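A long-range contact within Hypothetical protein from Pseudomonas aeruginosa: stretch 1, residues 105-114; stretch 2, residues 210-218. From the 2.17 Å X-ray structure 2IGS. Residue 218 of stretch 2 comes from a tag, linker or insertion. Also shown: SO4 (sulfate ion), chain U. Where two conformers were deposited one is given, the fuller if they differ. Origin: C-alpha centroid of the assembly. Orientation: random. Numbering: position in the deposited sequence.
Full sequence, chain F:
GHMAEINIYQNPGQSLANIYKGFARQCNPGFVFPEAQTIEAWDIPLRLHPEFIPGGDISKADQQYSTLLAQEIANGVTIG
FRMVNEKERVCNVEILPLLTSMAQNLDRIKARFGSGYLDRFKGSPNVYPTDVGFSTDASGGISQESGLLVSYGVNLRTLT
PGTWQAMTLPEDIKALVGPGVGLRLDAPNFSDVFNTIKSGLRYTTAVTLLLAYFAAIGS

Stretch 1 (105-114) NLDRIKARFG
Stretch 2 210-218: LLAYFAAIG

Two helices from distant parts of one chain pack through small and aliphatic side chains, with no direct hydrogen bond between them and one water bridging their polar atoms. Residues 105-113 are helical, as are residues 210-216, and both helices begin earlier in the chain. Their N-to-C directions differ by 43°, with a signed crossing angle of 43°, and the axes approach to 8.5 Å. The register is set by Ile109 and Ala215, whose CA atoms lie 5.3 Å apart. The contact buries 556 Å², both sides summed.

Each helix is held by its own backbone bonds. Ile109 N donates to Asn105 O at 2.9 Å, and Phe113 N to Ile109 O at 3.0 Å. In the second stretch Phe214 N donates to Leu210 O, and Ala215 N to Leu211 O, both at 3.0 Å. Gly114 leaves the first helix with phi 81° and psi -162°, and positive phi favours glycine.

Ala215 has the largest area covered by the other stretch. Its CB points toward the first helix and lies 3.4 Å from Asn105 OD1 and 4.2 Å from Ile109 CG1. The methyl fills this place while leaving the backbones close. Ile109 also points toward its partner, with chi1 m and chi2 t. Its CD1 lies 3.6 Å from Leu211 CD2 and 3.8 Å from Phe214 CB. Leu211, also m and t, points toward the first helix. Its CD2 meets Leu106 CD2 at 4.1 Å. Leu106 points sideways, with chi1 -149° and chi2 -127°. These branched aliphatic chains suit a buried apolar patch. Phe214 starts sideways with chi1 m, but its end leads away, so its CB rather than its ring meets Ile109.

Asn105 is buried and points toward the second helix, with chi1 m and chi2 -37°. Its CB packs 3.4 Å from Leu211 O, and its ND2 lies 3.6 Å from Ala212 CB. The water donates to Asn105 OD1 at 2.7 Å and to Ala212 O at 2.6 Å. Asn105 ND2 is hydrogen-bonded elsewhere in the structure.

Two exposed arginines, one turn apart on the first helix, reach the C-terminal part of the second stretch. Arg108 has chi1 -113°, chi2 t and chi3 124°. Ala215 O lies over one face of its guanidinium, 3.3 Å from Arg108 CZ, and makes no hydrogen bond to it. Arg108 NH1 and NE instead donate to O4 of a sulfate ion, at 2.6 and 2.9 Å. The sulfate probably comes from the crystallisation liquor. Arg112 is m, t, p through chi3. Its NH2 lies 2.9 Å from Gly218 CA, which sits at the guanidinium edge. Gly218 belongs to an expression tag and has phi 78°. Phe113, with chi1 m and chi2 -69°, presents its ring edge to Phe214 O, with CE2 4.3 Å from that oxygen.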

ATOM      1  N   ASN F 105       5.772 -31.137  22.131  1.00 24.38           N
ATOM      2  CA  ASN F 105       4.871 -30.397  21.249  1.00 24.01           C
ATOM      3  C   ASN F 105       4.481 -29.033  21.813  1.00 24.33           C
ATOM      4  O   ASN F 105       4.551 -28.022  21.103  1.00 24.23           O
ATOM      5  CB  ASN F 105       3.678 -31.252  20.801  1.00 23.34           C
ATOM      6  CG  ASN F 105       4.101 -32.349  19.794  1.00 23.72           C
ATOM      7  OD1 ASN F 105       4.978 -32.121  18.950  1.00 22.01           O
ATOM      8  ND2 ASN F 105       3.497 -33.542  19.897  1.00 19.72           N
ATOM      9  N   LEU F 106       4.140 -29.016  23.099  1.00 24.36           N
ATOM     10  CA  LEU F 106       3.853 -27.794  23.843  1.00 24.96           C
ATOM     11  C   LEU F 106       4.997 -26.792  23.862  1.00 25.42           C
ATOM     12  O   LEU F 106       4.757 -25.571  23.748  1.00 26.45           O
ATOM     13  CB  LEU F 106       3.455 -28.137  25.274  1.00 25.16           C
ATOM     14  CG  LEU F 106       2.460 -27.281  26.087  1.00 26.62           C
ATOM     15  CD1 LEU F 106       3.026 -26.864  27.436  1.00 23.79           C
ATOM     16  CD2 LEU F 106       1.802 -26.103  25.343  1.00 24.79           C
ATOM     17  N   ASP F 107       6.230 -27.271  24.021  1.00 24.88           N
ATOM     18  CA  ASP F 107       7.364 -26.349  24.008  1.00 24.98           C
ATOM     19  C   ASP F 107       7.633 -25.779  22.609  1.00 24.31           C
ATOM     20  O   ASP F 107       8.019 -24.617  22.477  1.00 24.04           O
ATOM     21  CB  ASP F 107       8.603 -26.978  24.661  1.00 25.46           C
ATOM     22  CG  ASP F 107       8.430 -27.171  26.171  1.00 27.20           C
ATOM     23  OD1 ASP F 107       7.577 -26.474  26.783  1.00 30.85           O
ATOM     24  OD2 ASP F 107       9.135 -28.020  26.749  1.00 29.78           O
ATOM     25  N   ARG F 108       7.435 -26.605  21.580  0.50 23.99           N
ATOM     26  CA  ARG F 108       7.461 -26.151  20.185  0.50 23.97           C
ATOM     27  C   ARG F 108       6.443 -25.037  19.951  0.50 23.72           C
ATOM     28  O   ARG F 108       6.780 -23.994  19.399  0.50 23.83           O
ATOM     29  CB  ARG F 108       7.204 -27.312  19.212  0.50 23.89           C
ATOM     30  CG  ARG F 108       8.393 -27.698  18.315  0.50 24.61           C
ATOM     31  CD  ARG F 108       8.065 -28.914  17.425  0.50 24.39           C
ATOM     32  NE  ARG F 108       8.241 -28.654  15.987  0.50 24.76           N
ATOM     33  CZ  ARG F 108       7.756 -29.422  15.006  0.50 24.40           C
ATOM     34  NH1 ARG F 108       7.963 -29.090  13.741  0.50 25.02           N
ATOM     35  NH2 ARG F 108       7.054 -30.516  15.275  0.50 24.91           N
ATOM     36  N   ILE F 109       5.209 -25.257  20.397  1.00 23.83           N
ATOM     37  CA  ILE F 109       4.123 -24.279  20.209  1.00 23.65           C
ATOM     38  C   ILE F 109       4.420 -22.945  20.929  1.00 24.09           C
ATOM     39  O   ILE F 109       4.229 -21.872  20.363  1.00 23.90           O
ATOM     40  CB  ILE F 109       2.769 -24.891  20.647  1.00 23.77           C
ATOM     41  CG1 ILE F 109       2.297 -25.897  19.600  1.00 22.69           C
ATOM     42  CG2 ILE F 109       1.724 -23.826  20.887  1.00 24.17           C
ATOM     43  CD1 ILE F 109       1.154 -26.807  20.063  1.00 21.61           C
ATOM     44  N   LYS F 110       4.940 -23.033  22.149  1.00 24.31           N
ATOM     45  CA  LYS F 110       5.282 -21.861  22.941  1.00 24.93           C
ATOM     46  C   LYS F 110       6.486 -21.097  22.382  1.00 25.38           C
ATOM     47  O   LYS F 110       6.519 -19.873  22.455  1.00 25.91           O
ATOM     48  CB  LYS F 110       5.528 -22.250  24.398  1.00 25.28           C
ATOM     49  CG  LYS F 110       4.271 -22.722  25.130  1.00 25.84           C
ATOM     50  CD  LYS F 110       4.630 -23.364  26.467  1.00 28.01           C
ATOM     51  CE  LYS F 110       5.022 -22.328  27.517  1.00 28.81           C
ATOM     52  NZ  LYS F 110       5.406 -22.973  28.804  1.00 28.99           N
ATOM     53  N   ALA F 111       7.470 -21.812  21.829  1.00 25.21           N
ATOM     54  CA  ALA F 111       8.597 -21.165  21.139  1.00 24.76           C
ATOM     55  C   ALA F 111       8.150 -20.430  19.880  1.00 24.74           C
ATOM     56  O   ALA F 111       8.730 -19.408  19.517  1.00 24.77           O
ATOM     57  CB  ALA F 111       9.686 -22.174  20.801  1.00 24.29           C
ATOM     58  N   ARG F 112       7.115 -20.953  19.232  0.50 24.81           N
ATOM     59  CA  ARG F 112       6.643 -20.451  17.942  0.50 24.99           C
ATOM     60  C   ARG F 112       5.722 -19.243  18.054  0.50 24.95           C
ATOM     61  O   ARG F 112       5.807 -18.316  17.246  0.50 25.13           O
ATOM     62  CB  ARG F 112       5.905 -21.556  17.192  0.50 24.91           C
ATOM     63  CG  ARG F 112       6.742 -22.777  16.854  0.50 25.42           C
ATOM     64  CD  ARG F 112       5.992 -23.659  15.868  0.50 25.94           C
ATOM     65  NE  ARG F 112       5.657 -22.898  14.670  0.50 26.10           N
ATOM     66  CZ  ARG F 112       4.688 -23.204  13.814  0.50 26.56           C
ATOM     67  NH1 ARG F 112       3.924 -24.275  13.999  0.50 25.25           N
ATOM     68  NH2 ARG F 112       4.484 -22.421  12.764  0.50 27.03           N
ATOM     69  N   PHE F 113       4.837 -19.268  19.047  1.00 25.19           N
ATOM     70  CA  PHE F 113       3.771 -18.260  19.182  1.00 25.59           C
ATOM     71  C   PHE F 113       3.867 -17.419  20.454  1.00 25.71           C
ATOM     72  O   PHE F 113       3.188 -16.386  20.581  1.00 25.33           O
ATOM     73  CB  PHE F 113       2.399 -18.929  19.101  1.00 25.52           C
ATOM     74  CG  PHE F 113       2.190 -19.737  17.845  1.00 25.99           C
ATOM     75  CD1 PHE F 113       2.084 -19.107  16.598  1.00 25.78           C
ATOM     76  CD2 PHE F 113       2.093 -21.121  17.911  1.00 24.29           C
ATOM     77  CE1 PHE F 113       1.881 -19.855  15.437  1.00 26.22           C
ATOM     78  CE2 PHE F 113       1.894 -21.878  16.773  1.00 24.28           C
ATOM     79  CZ  PHE F 113       1.789 -21.250  15.531  1.00 25.31           C
ATOM     80  N   GLY F 114       4.730 -17.843  21.370  1.00 25.34           N
ATOM     81  CA  GLY F 114       4.929 -17.118  22.617  1.00 25.63           C
ATOM     82  C   GLY F 114       3.828 -17.456  23.609  1.00 25.24           C
ATOM     83  O   GLY F 114       3.128 -18.457  23.447  1.00 24.92           O
ATOM     84  N   LEU F 210      -4.135 -32.398  19.694  1.00 17.93           N
ATOM     85  CA  LEU F 210      -4.174 -30.956  19.447  1.00 18.32           C
ATOM     86  C   LEU F 210      -2.772 -30.345  19.380  1.00 18.43           C
ATOM     87  O   LEU F 210      -2.461 -29.583  18.472  1.00 18.54           O
ATOM     88  CB  LEU F 210      -5.005 -30.232  20.524  1.00 17.88           C
ATOM     89  CG  LEU F 210      -5.136 -28.706  20.391  1.00 17.76           C
ATOM     90  CD1 LEU F 210      -6.097 -28.333  19.247  1.00 16.07           C
ATOM     91  CD2 LEU F 210      -5.600 -28.067  21.693  1.00 18.05           C
ATOM     92  N   LEU F 211      -1.955 -30.677  20.366  1.00 18.55           N
ATOM     93  CA  LEU F 211      -0.596 -30.171  20.457  1.00 18.72           C
ATOM     94  C   LEU F 211       0.310 -30.764  19.377  1.00 18.74           C
ATOM     95  O   LEU F 211       1.159 -30.070  18.855  1.00 18.44           O
ATOM     96  CB  LEU F 211      -0.027 -30.469  21.854  1.00 18.83           C
ATOM     97  CG  LEU F 211      -0.719 -29.742  23.011  1.00 17.91           C
ATOM     98  CD1 LEU F 211      -0.136 -30.152  24.352  1.00 17.19           C
ATOM     99  CD2 LEU F 211      -0.680 -28.225  22.813  1.00 16.50           C
ATOM    100  N   ALA F 212       0.124 -32.038  19.042  1.00 18.47           N
ATOM    101  CA  ALA F 212       0.919 -32.656  17.976  1.00 19.06           C
ATOM    102  C   ALA F 212       0.740 -31.960  16.625  1.00 19.37           C
ATOM    103  O   ALA F 212       1.711 -31.642  15.935  1.00 19.93           O
ATOM    104  CB  ALA F 212       0.569 -34.154  17.848  1.00 18.57           C
ATOM    105  N   TYR F 213      -0.522 -31.785  16.251  1.00 19.55           N
ATOM    106  CA  TYR F 213      -0.959 -31.081  15.053  1.00 19.83           C
ATOM    107  C   TYR F 213      -0.418 -29.658  15.038  1.00 20.58           C
ATOM    108  O   TYR F 213       0.314 -29.275  14.129  1.00 20.80           O
ATOM    109  CB  TYR F 213      -2.482 -31.076  15.044  1.00 18.69           C
ATOM    110  CG  TYR F 213      -3.124 -30.304  13.912  1.00 18.48           C
ATOM    111  CD1 TYR F 213      -3.277 -30.879  12.654  1.00 16.37           C
ATOM    112  CD2 TYR F 213      -3.649 -29.024  14.120  1.00 17.84           C
ATOM    113  CE1 TYR F 213      -3.872 -30.182  11.604  1.00 18.41           C
ATOM    114  CE2 TYR F 213      -4.262 -28.310  13.068  1.00 16.89           C
ATOM    115  CZ  TYR F 213      -4.365 -28.897  11.817  1.00 17.29           C
ATOM    116  OH  TYR F 213      -4.958 -28.227  10.765  1.00 16.93           O
ATOM    117  N   PHE F 214      -0.748 -28.883  16.066  1.00 21.12           N
ATOM    118  CA  PHE F 214      -0.375 -27.469  16.089  1.00 21.96           C
ATOM    119  C   PHE F 214       1.109 -27.210  16.245  1.00 22.29           C
ATOM    120  O   PHE F 214       1.574 -26.104  16.002  1.00 22.50           O
ATOM    121  CB  PHE F 214      -1.196 -26.681  17.129  1.00 22.25           C
ATOM    122  CG  PHE F 214      -2.494 -26.164  16.584  1.00 21.92           C
ATOM    123  CD1 PHE F 214      -2.507 -25.113  15.666  1.00 23.44           C
ATOM    124  CD2 PHE F 214      -3.691 -26.753  16.939  1.00 22.50           C
ATOM    125  CE1 PHE F 214      -3.704 -24.647  15.137  1.00 23.41           C
ATOM    126  CE2 PHE F 214      -4.887 -26.294  16.424  1.00 22.14           C
ATOM    127  CZ  PHE F 214      -4.898 -25.231  15.530  1.00 22.68           C
ATOM    128  N   ALA F 215       1.850 -28.231  16.648  1.00 22.39           N
ATOM    129  CA  ALA F 215       3.297 -28.157  16.647  1.00 22.74           C
ATOM    130  C   ALA F 215       3.845 -28.366  15.228  1.00 23.18           C
ATOM    131  O   ALA F 215       4.880 -27.810  14.874  1.00 23.24           O
ATOM    132  CB  ALA F 215       3.895 -29.196  17.616  1.00 21.54           C
ATOM    133  N   ALA F 216       3.162 -29.186  14.433  1.00 23.70           N
ATOM    134  CA  ALA F 216       3.700 -29.602  13.148  1.00 24.84           C
ATOM    135  C   ALA F 216       3.249 -28.694  12.002  1.00 25.81           C
ATOM    136  O   ALA F 216       3.970 -28.488  11.007  1.00 25.92           O
ATOM    137  CB  ALA F 216       3.305 -31.035  12.865  1.00 24.24           C
ATOM    138  N   ILE F 217       2.063 -28.132  12.172  1.00 26.72           N
ATOM    139  CA  ILE F 217       1.279 -27.630  11.066  1.00 27.80           C
ATOM    140  C   ILE F 217       1.809 -26.307  10.516  1.00 28.47           C
ATOM    141  O   ILE F 217       1.613 -26.006   9.331  1.00 29.04           O
ATOM    142  CB  ILE F 217      -0.220 -27.591  11.478  1.00 27.91           C
ATOM    143  CG1 ILE F 217      -1.081 -28.407  10.501  1.00 29.16           C
ATOM    144  CG2 ILE F 217      -0.708 -26.174  11.800  1.00 26.63           C
ATOM    145  CD1 ILE F 217      -1.057 -27.948   9.059  1.00 30.18           C
ATOM    146  N   GLY F 218       2.516 -25.545  11.357  1.00 28.92           N
ATOM    147  CA  GLY F 218       3.026 -24.239  10.962  1.00 29.75           C
ATOM    148  C   GLY F 218       1.932 -23.184  10.986  1.00 30.63           C
ATOM    149  O   GLY F 218       2.049 -22.115  10.366  1.00 31.22           O
TER
HETATM  150  S   SO4 U2013       9.431 -25.526  14.572  1.00 88.51           S
HETATM  151  O1  SO4 U2013      10.891 -25.424  14.573  1.00 88.74           O
HETATM  152  O2  SO4 U2013       8.963 -25.508  15.959  1.00 88.12           O
HETATM  153  O3  SO4 U2013       8.870 -24.392  13.825  1.00 88.27           O
HETATM  154  O4  SO4 U2013       9.044 -26.784  13.927  1.00 88.23           O
HETATM  155  O   HOH W   1       3.993 -32.742  16.556  1.00 22.19           O